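Local coordinates for protein BauA (Acinetobacter baumannii, PDB 6HCP) that takes up ferric preacinetobactin as an outer-membrane siderophore receptor, probably powered through TonB as in related transporters, at residues Q42-S47 with T64-D69; V260-G265 with E641-V646; Y539-K544 with T551-G556. All coordinates share one frame; numbering follows the deposited sequence. Where two conformers were deposited one is given.

Contact 1: residues Q42-S47 with T64-D69; sequences QVATSS and TISYTD. With EDO (1,2-ethanediol), chain H; EDO (1,2-ethanediol), chain U; EDO (1,2-ethanediol), chain I.
The Tyr67 ring carries Ile65 CG1 over one face, toward the rim, and Val43 CG2 comes to its CD1 obliquely at 4.4 Å. Val43 CG2 also meets Ile65 CD1, tying the three side chains into a small apolar cluster that Met578 and Phe568 of the barrel wall adjoin. The ring of Tyr71 lies close to that of Tyr67. The backbones of Val43 and Tyr67 form a single beta bridge, flanked by two bonds: Thr68 N to Gln42 O and Ala44 N to Ser66 O, both 2.9 Å. Beyond Ala44 the chain swings out at Thr45 and comes back, Ser47 OG lying 3.7 Å from Thr64 CB. There a 1,2-ethanediol, probably from the crystallisation liquor, fits in: one hydroxyl, O2, accepts from Ser66 N at 2.8 Å and donates to Ala44 O. One water joins Ser46 O to Ser66 OG, which stands anti to the backbone N (chi1 174°); another links Ser47 OG with Thr64 OG1. Thr68, the N-cap of helix 69-75, sets CG2 3.9 Å from Val43 C, while its OG1 bonds to Gly41 O. Strand 64-68 is the outermost strand of the plug-domain sheet, its other edge paired with strand 135-142, so the segment 42-47 lies along the edge left over. The chemistry is consistent with direct backbone pairing at one end and polar links largely through small molecules at the other, where water probably replaces the ethanediol outside the crystal.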
# COMPACT_ATOMS: atom_id res chain seq x y z
N GLN A 42 21.15 -20.87 -4.23
CA GLN A 42 20.68 -20.36 -2.92
C GLN A 42 20.85 -21.40 -1.80
O GLN A 42 20.86 -21.03 -0.62
CB GLN A 42 19.26 -19.85 -3.07
CG GLN A 42 19.25 -18.54 -3.86
CD GLN A 42 17.86 -18.10 -4.24
OE1 GLN A 42 16.96 -18.93 -4.28
NE2 GLN A 42 17.69 -16.78 -4.36
N VAL A 43 21.06 -22.66 -2.17
CA VAL A 43 21.24 -23.76 -1.25
C VAL A 43 22.49 -24.54 -1.66
O VAL A 43 22.79 -24.66 -2.86
CB VAL A 43 19.97 -24.63 -1.28
CG1 VAL A 43 20.20 -26.02 -0.71
CG2 VAL A 43 18.82 -23.92 -0.59
N ALA A 44 23.21 -25.07 -0.68
CA ALA A 44 24.42 -25.88 -0.92
C ALA A 44 24.07 -27.37 -0.87
O ALA A 44 23.03 -27.77 -0.37
CB ALA A 44 25.48 -25.51 0.08
N THR A 45 24.98 -28.20 -1.40
CA THR A 45 24.69 -29.61 -1.59
C THR A 45 25.18 -30.45 -0.40
O THR A 45 24.95 -31.65 -0.37
CB THR A 45 25.32 -30.13 -2.89
OG1 THR A 45 26.70 -29.77 -2.83
CG2 THR A 45 24.69 -29.53 -4.12
N SER A 46 25.94 -29.83 0.50
CA SER A 46 26.44 -30.53 1.68
C SER A 46 26.30 -29.62 2.90
O SER A 46 26.18 -28.39 2.78
CB SER A 46 27.87 -30.96 1.48
OG SER A 46 28.72 -29.83 1.39
N SER A 47 26.42 -30.24 4.08
CA SER A 47 26.46 -29.50 5.32
C SER A 47 27.27 -30.29 6.36
O SER A 47 27.58 -31.48 6.18
CB SER A 47 25.07 -29.19 5.83
OG SER A 47 24.40 -30.39 6.24
N THR A 64 18.40 -31.82 6.75
CA THR A 64 19.40 -30.78 6.74
C THR A 64 19.15 -29.82 5.56
O THR A 64 18.62 -30.22 4.53
CB THR A 64 20.82 -31.33 6.59
OG1 THR A 64 20.86 -32.14 5.41
CG2 THR A 64 21.24 -32.11 7.82
N ILE A 65 19.53 -28.56 5.76
CA ILE A 65 19.53 -27.59 4.66
C ILE A 65 20.64 -26.59 4.92
O ILE A 65 20.97 -26.28 6.07
CB ILE A 65 18.15 -26.91 4.52
CG1 ILE A 65 18.14 -25.99 3.29
CG2 ILE A 65 17.78 -26.15 5.78
CD1 ILE A 65 16.90 -26.06 2.47
N SER A 66 21.30 -26.16 3.84
CA SER A 66 22.32 -25.13 3.94
C SER A 66 22.03 -24.00 2.95
O SER A 66 21.95 -24.24 1.75
CB SER A 66 23.68 -25.73 3.67
OG SER A 66 24.67 -24.72 3.63
N TYR A 67 21.90 -22.79 3.48
CA TYR A 67 21.65 -21.59 2.68
C TYR A 67 22.98 -20.91 2.36
O TYR A 67 23.83 -20.77 3.24
CB TYR A 67 20.74 -20.63 3.43
CG TYR A 67 19.42 -21.22 3.84
CD1 TYR A 67 18.40 -21.38 2.92
CD2 TYR A 67 19.20 -21.67 5.14
CE1 TYR A 67 17.21 -22.01 3.27
CE2 TYR A 67 18.02 -22.30 5.50
CZ TYR A 67 16.98 -22.36 4.58
OH TYR A 67 15.83 -23.05 4.89
N THR A 68 23.08 -20.37 1.14
CA THR A 68 24.30 -19.66 0.72
C THR A 68 24.21 -18.17 1.08
O THR A 68 23.13 -17.61 1.27
CB THR A 68 24.56 -19.84 -0.79
OG1 THR A 68 23.52 -19.15 -1.49
CG2 THR A 68 24.59 -21.29 -1.21
N ASP A 69 25.37 -17.52 1.04
CA ASP A 69 25.47 -16.10 1.21
C ASP A 69 24.70 -15.37 0.10
O ASP A 69 24.23 -14.27 0.34
CB ASP A 69 26.93 -15.63 1.33
CG ASP A 69 27.87 -16.05 0.20
OD1 ASP A 69 27.58 -17.00 -0.54
OD2 ASP A 69 28.89 -15.38 0.07
C1 EDO H . 22.41 -29.83 2.49
O1 EDO H . 22.50 -31.27 2.50
C2 EDO H . 21.19 -29.37 1.70
O2 EDO H . 21.09 -27.93 1.74
C1 EDO U . 17.10 -22.50 -5.06
O1 EDO U . 15.95 -22.83 -4.25
C2 EDO U . 18.27 -23.30 -4.52
O2 EDO U . 19.49 -22.76 -4.95
C1 EDO I . 13.66 -19.52 -4.25
O1 EDO I . 14.93 -20.19 -3.92
C2 EDO I . 12.99 -18.85 -3.05
O2 EDO I . 13.64 -17.66 -2.62
O HOH W 1 26.96 -25.97 3.60
O HOH W 2 23.69 -32.50 4.69

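Contact 2: residues V260-G265 with E641-V646; sequences VSTAVG and ENTLSV. With EDO (1,2-ethanediol), chain X.
Thr262 offers a methyl, rather than its hydroxyl, to the hydroxyl of Thr643: CG2 of Thr262 lies only 3.3 Å from OG1 of Thr643, and the two segments meet without a direct hydrogen bond. Leu644 provides most of the remaining surface, reaching out to the curled loop 260-265. Its CG stands anti to the carbonyl carbon (chi1 -68°), and with chi2 at 174° CD1 continues the extended chain, ending 3.9 Å from Val260 CG2 and equally far from Ser261 C. Further back, Leu644 CG takes the Thr262 methyl CG2 at 4.0 Å, the two side chains crossing at about a right angle. The other branch, CD2, comes to 4.3 Å from Gly265 CA. Ser261 holds the curl of loop 260-265 with two acceptors: OG takes Val264 N in an ST motif, and the carbonyl O receives Gly265 N at 2.8 Å. Gly265 then leaves the turn at a positive phi (91°), where a CB would jam against the carbonyl O of Val264. In the barrel of this TonB-dependent receptor family, 260-265 belongs to the long connection between strands 258-259 and 282-297, whereas 641-646 leads from the end of strand 622-637 into strand 645-662. The contact therefore joins two loops at one rim of the barrel, probably the extracellular one. Asn639 OD1 accepts from both Thr643 N and Leu644 N, just before strand 645-662, and Asn689 OD1 receives Val260 N. A 1,2-ethanediol, probably from the crystallisation liquor, bonds to the backbone of 641-646: its O2 donates to Thr643 O at 2.9 Å, and its O1 accepts from Ser645 N at 3.0 Å.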
# COMPACT_ATOMS: atom_id res chain seq x y z
N VAL A 260 -1.50 -11.54 29.30
CA VAL A 260 -2.93 -11.57 29.30
C VAL A 260 -3.38 -12.59 30.36
O VAL A 260 -2.64 -13.50 30.73
CB VAL A 260 -3.50 -11.91 27.91
CG1 VAL A 260 -3.33 -10.75 26.96
CG2 VAL A 260 -2.88 -13.17 27.31
N SER A 261 -4.64 -12.46 30.78
CA SER A 261 -5.29 -13.43 31.68
C SER A 261 -6.52 -14.01 31.00
O SER A 261 -7.12 -13.38 30.12
CB SER A 261 -5.66 -12.76 32.98
OG SER A 261 -6.62 -11.73 32.77
N THR A 262 -7.01 -15.13 31.54
CA THR A 262 -8.26 -15.70 31.08
C THR A 262 -9.43 -14.80 31.49
O THR A 262 -10.40 -14.71 30.77
CB THR A 262 -8.44 -17.13 31.60
OG1 THR A 262 -8.37 -17.07 33.02
CG2 THR A 262 -7.38 -18.08 31.09
N ALA A 263 -9.31 -14.13 32.64
CA ALA A 263 -10.38 -13.24 33.15
C ALA A 263 -10.64 -12.11 32.16
O ALA A 263 -11.77 -11.80 31.84
CB ALA A 263 -10.03 -12.70 34.52
N VAL A 264 -9.57 -11.56 31.58
CA VAL A 264 -9.71 -10.39 30.73
C VAL A 264 -9.79 -10.81 29.26
O VAL A 264 -10.55 -10.24 28.50
CB VAL A 264 -8.57 -9.40 30.99
CG1 VAL A 264 -8.55 -8.27 29.96
CG2 VAL A 264 -8.63 -8.87 32.42
N GLY A 265 -8.93 -11.74 28.85
CA GLY A 265 -8.91 -12.22 27.49
C GLY A 265 -7.94 -11.42 26.62
O GLY A 265 -7.31 -10.47 27.09
N GLU A 641 -3.10 -24.46 29.62
CA GLU A 641 -4.51 -24.82 29.88
C GLU A 641 -5.32 -24.84 28.58
O GLU A 641 -6.42 -25.40 28.54
CB GLU A 641 -5.15 -23.84 30.88
CG GLU A 641 -4.53 -23.89 32.27
CD GLU A 641 -3.13 -23.32 32.41
OE1 GLU A 641 -2.79 -22.37 31.65
OE2 GLU A 641 -2.33 -23.91 33.19
N ASN A 642 -4.78 -24.21 27.53
CA ASN A 642 -5.40 -24.14 26.21
C ASN A 642 -6.75 -23.42 26.28
O ASN A 642 -7.64 -23.69 25.47
CB ASN A 642 -5.57 -25.51 25.55
CG ASN A 642 -4.30 -26.21 25.09
OD1 ASN A 642 -4.39 -27.27 24.51
ND2 ASN A 642 -3.12 -25.64 25.34
N THR A 643 -6.87 -22.43 27.17
CA THR A 643 -8.08 -21.60 27.25
C THR A 643 -7.87 -20.24 26.57
O THR A 643 -8.79 -19.47 26.46
CB THR A 643 -8.50 -21.43 28.71
OG1 THR A 643 -7.36 -20.99 29.45
CG2 THR A 643 -9.06 -22.72 29.29
N LEU A 644 -6.63 -19.95 26.17
CA LEU A 644 -6.34 -18.75 25.39
C LEU A 644 -5.56 -19.17 24.15
O LEU A 644 -4.64 -19.97 24.25
CB LEU A 644 -5.51 -17.75 26.20
CG LEU A 644 -6.18 -17.07 27.39
CD1 LEU A 644 -5.16 -16.24 28.15
CD2 LEU A 644 -7.34 -16.21 26.94
N SER A 645 -5.93 -18.58 23.01
CA SER A 645 -5.26 -18.84 21.74
C SER A 645 -5.30 -17.58 20.87
O SER A 645 -6.06 -16.66 21.13
CB SER A 645 -5.89 -19.99 21.03
OG SER A 645 -7.22 -19.69 20.67
N VAL A 646 -4.44 -17.58 19.84
CA VAL A 646 -4.47 -16.60 18.79
C VAL A 646 -4.62 -17.33 17.47
O VAL A 646 -4.15 -18.45 17.30
CB VAL A 646 -3.22 -15.71 18.78
CG1 VAL A 646 -3.13 -14.89 20.03
CG2 VAL A 646 -1.94 -16.54 18.58
C1 EDO X . -9.21 -17.42 22.39
O1 EDO X . -8.39 -16.85 23.41
C2 EDO X . -10.03 -18.57 22.95
O2 EDO X . -10.34 -18.29 24.32

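Contact 3: residues Y539-K544 with T551-G556; sequences YLDPSK and TFVSDG
Tyr539-Asp541 and Thr551-Val553 pair antiparallel, although the short segment axes diverge strongly, with 124° between their directions. Tyr539-Val553 and Asp541-Thr551 are hydrogen-bonded pairs, and Leu540-Phe552 between them is a non-hydrogen-bonded pair. Tyr539 and Val553 exchange two backbone bonds of 2.9 Å. The bond from Asp541 N to Thr551 O is equally short, whereas its return is weak. After Asp541 the chain turns a corner through a type I turn, and Thr551 OG1 donates across to Lys544 O, at the end of that turn, at 2.8 Å; the same hydroxyl also bonds to Ser499. Both strands, 524-541 and 549-569, are long neighbours in the transmembrane beta-barrel of the family, here near the end of a hairpin that projects beyond it. Tyr539 CG lies between the backbone N and the carbonyl carbon (chi1 56°), on the face of the sheet that Val553 shares. Val553 CG2 sits over one face of the Tyr539 ring in a CH-pi contact, 4.2 Å from the centroid. On the face with Leu540, Phe552 lays CD1 obliquely 3.5 Å from Tyr539 C, and its ring meets that of Phe505. Asp541 OD1 is gripped twice from one side of its carboxylate plane, by Ser543 N, forming an Asx turn, and by Ser543 OG at 2.8 Å. A water donates to Asp541 OD2 and to Asp555 OD2, bridging two carboxylates 4.6 Å apart between these oxygens and probably easing their repulsion.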
# COMPACT_ATOMS: atom_id res chain seq x y z
N TYR A 539 9.34 -31.04 37.86
CA TYR A 539 8.49 -30.20 38.70
C TYR A 539 8.31 -30.83 40.09
O TYR A 539 8.56 -32.00 40.29
CB TYR A 539 7.14 -29.99 38.00
CG TYR A 539 6.43 -31.26 37.65
CD1 TYR A 539 5.67 -31.92 38.60
CD2 TYR A 539 6.44 -31.79 36.37
CE1 TYR A 539 5.07 -33.13 38.34
CE2 TYR A 539 5.80 -32.99 36.08
CZ TYR A 539 5.13 -33.67 37.07
OH TYR A 539 4.49 -34.86 36.86
N LEU A 540 7.77 -30.03 41.01
CA LEU A 540 7.41 -30.44 42.36
C LEU A 540 6.03 -31.10 42.34
O LEU A 540 5.08 -30.48 41.90
CB LEU A 540 7.43 -29.17 43.21
CG LEU A 540 7.52 -29.35 44.72
CD1 LEU A 540 8.67 -30.29 45.10
CD2 LEU A 540 7.69 -28.00 45.41
N ASP A 541 5.97 -32.40 42.65
CA ASP A 541 4.77 -33.22 42.59
C ASP A 541 4.13 -33.35 43.98
O ASP A 541 4.57 -34.15 44.81
CB ASP A 541 5.09 -34.59 41.99
CG ASP A 541 3.87 -35.48 41.78
OD1 ASP A 541 2.76 -35.04 42.13
OD2 ASP A 541 4.05 -36.64 41.34
N PRO A 542 2.96 -32.71 44.24
CA PRO A 542 2.34 -32.78 45.57
C PRO A 542 1.63 -34.11 45.85
O PRO A 542 1.31 -34.40 47.01
CB PRO A 542 1.36 -31.60 45.57
CG PRO A 542 1.04 -31.37 44.11
CD PRO A 542 2.32 -31.72 43.37
N SER A 543 1.47 -34.95 44.83
CA SER A 543 0.84 -36.26 44.97
C SER A 543 1.85 -37.31 45.47
O SER A 543 1.46 -38.42 45.85
CB SER A 543 0.21 -36.70 43.68
OG SER A 543 1.18 -37.22 42.78
N LYS A 544 3.15 -37.01 45.38
CA LYS A 544 4.18 -38.00 45.68
C LYS A 544 4.93 -37.56 46.95
O LYS A 544 5.78 -36.68 46.89
CB LYS A 544 5.14 -38.19 44.50
CG LYS A 544 6.18 -39.27 44.73
CD LYS A 544 6.86 -39.78 43.49
CE LYS A 544 7.98 -40.75 43.81
NZ LYS A 544 8.76 -41.09 42.61
N THR A 551 7.62 -34.22 46.31
CA THR A 551 8.87 -34.69 45.75
C THR A 551 9.09 -34.06 44.36
O THR A 551 8.18 -34.02 43.54
CB THR A 551 8.86 -36.22 45.68
OG1 THR A 551 8.54 -36.71 46.98
CG2 THR A 551 10.18 -36.79 45.19
N PHE A 552 10.30 -33.56 44.13
CA PHE A 552 10.73 -33.02 42.84
C PHE A 552 11.07 -34.17 41.89
O PHE A 552 11.87 -35.06 42.23
CB PHE A 552 11.91 -32.08 43.04
CG PHE A 552 12.24 -31.18 41.87
CD1 PHE A 552 11.39 -30.14 41.53
CD2 PHE A 552 13.39 -31.38 41.12
CE1 PHE A 552 11.69 -29.31 40.46
CE2 PHE A 552 13.69 -30.54 40.05
CZ PHE A 552 12.85 -29.51 39.73
N VAL A 553 10.38 -34.21 40.74
CA VAL A 553 10.44 -35.35 39.83
C VAL A 553 10.76 -34.87 38.41
O VAL A 553 10.53 -33.71 38.08
CB VAL A 553 9.14 -36.18 39.85
CG1 VAL A 553 8.94 -36.86 41.18
CG2 VAL A 553 7.92 -35.36 39.46
N SER A 554 11.28 -35.79 37.58
CA SER A 554 11.66 -35.52 36.18
C SER A 554 10.69 -36.26 35.26
O SER A 554 11.06 -36.62 34.17
CB SER A 554 13.09 -35.91 35.94
OG SER A 554 13.27 -37.29 36.24
N ASP A 555 9.42 -36.30 35.68
CA ASP A 555 8.33 -37.09 35.13
C ASP A 555 7.57 -36.35 34.01
O ASP A 555 6.68 -36.92 33.40
CB ASP A 555 7.26 -37.38 36.20
CG ASP A 555 7.68 -38.41 37.22
OD1 ASP A 555 8.73 -39.02 37.02
OD2 ASP A 555 7.00 -38.50 38.27
N GLY A 556 7.78 -35.04 33.87
CA GLY A 556 7.00 -34.30 32.87
C GLY A 556 7.43 -34.69 31.47
O GLY A 556 8.57 -35.12 31.26
O HOH W 3 4.69 -37.51 38.89

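In the fold
From the N terminus the chain first closes contact 1, a short loop of 16 intervening residues that holds the leading segment against the edge of the plug sheet. The chain then completes the plug before its first barrel strand, 173-181. Contact 2 opens at 260-265 and waits 375 residues for 641-646, bringing together loops from distant parts of the barrel sequence. Within that span contact 3 opens and closes, a local hairpin joining strands 524-541 and 549-569. Contacts 2 and 3 have centres about 26 Å apart and nearest atoms about 12 Å apart. Contact 1 lies across the chain's centre from both, its centre 40 Å or more from theirs.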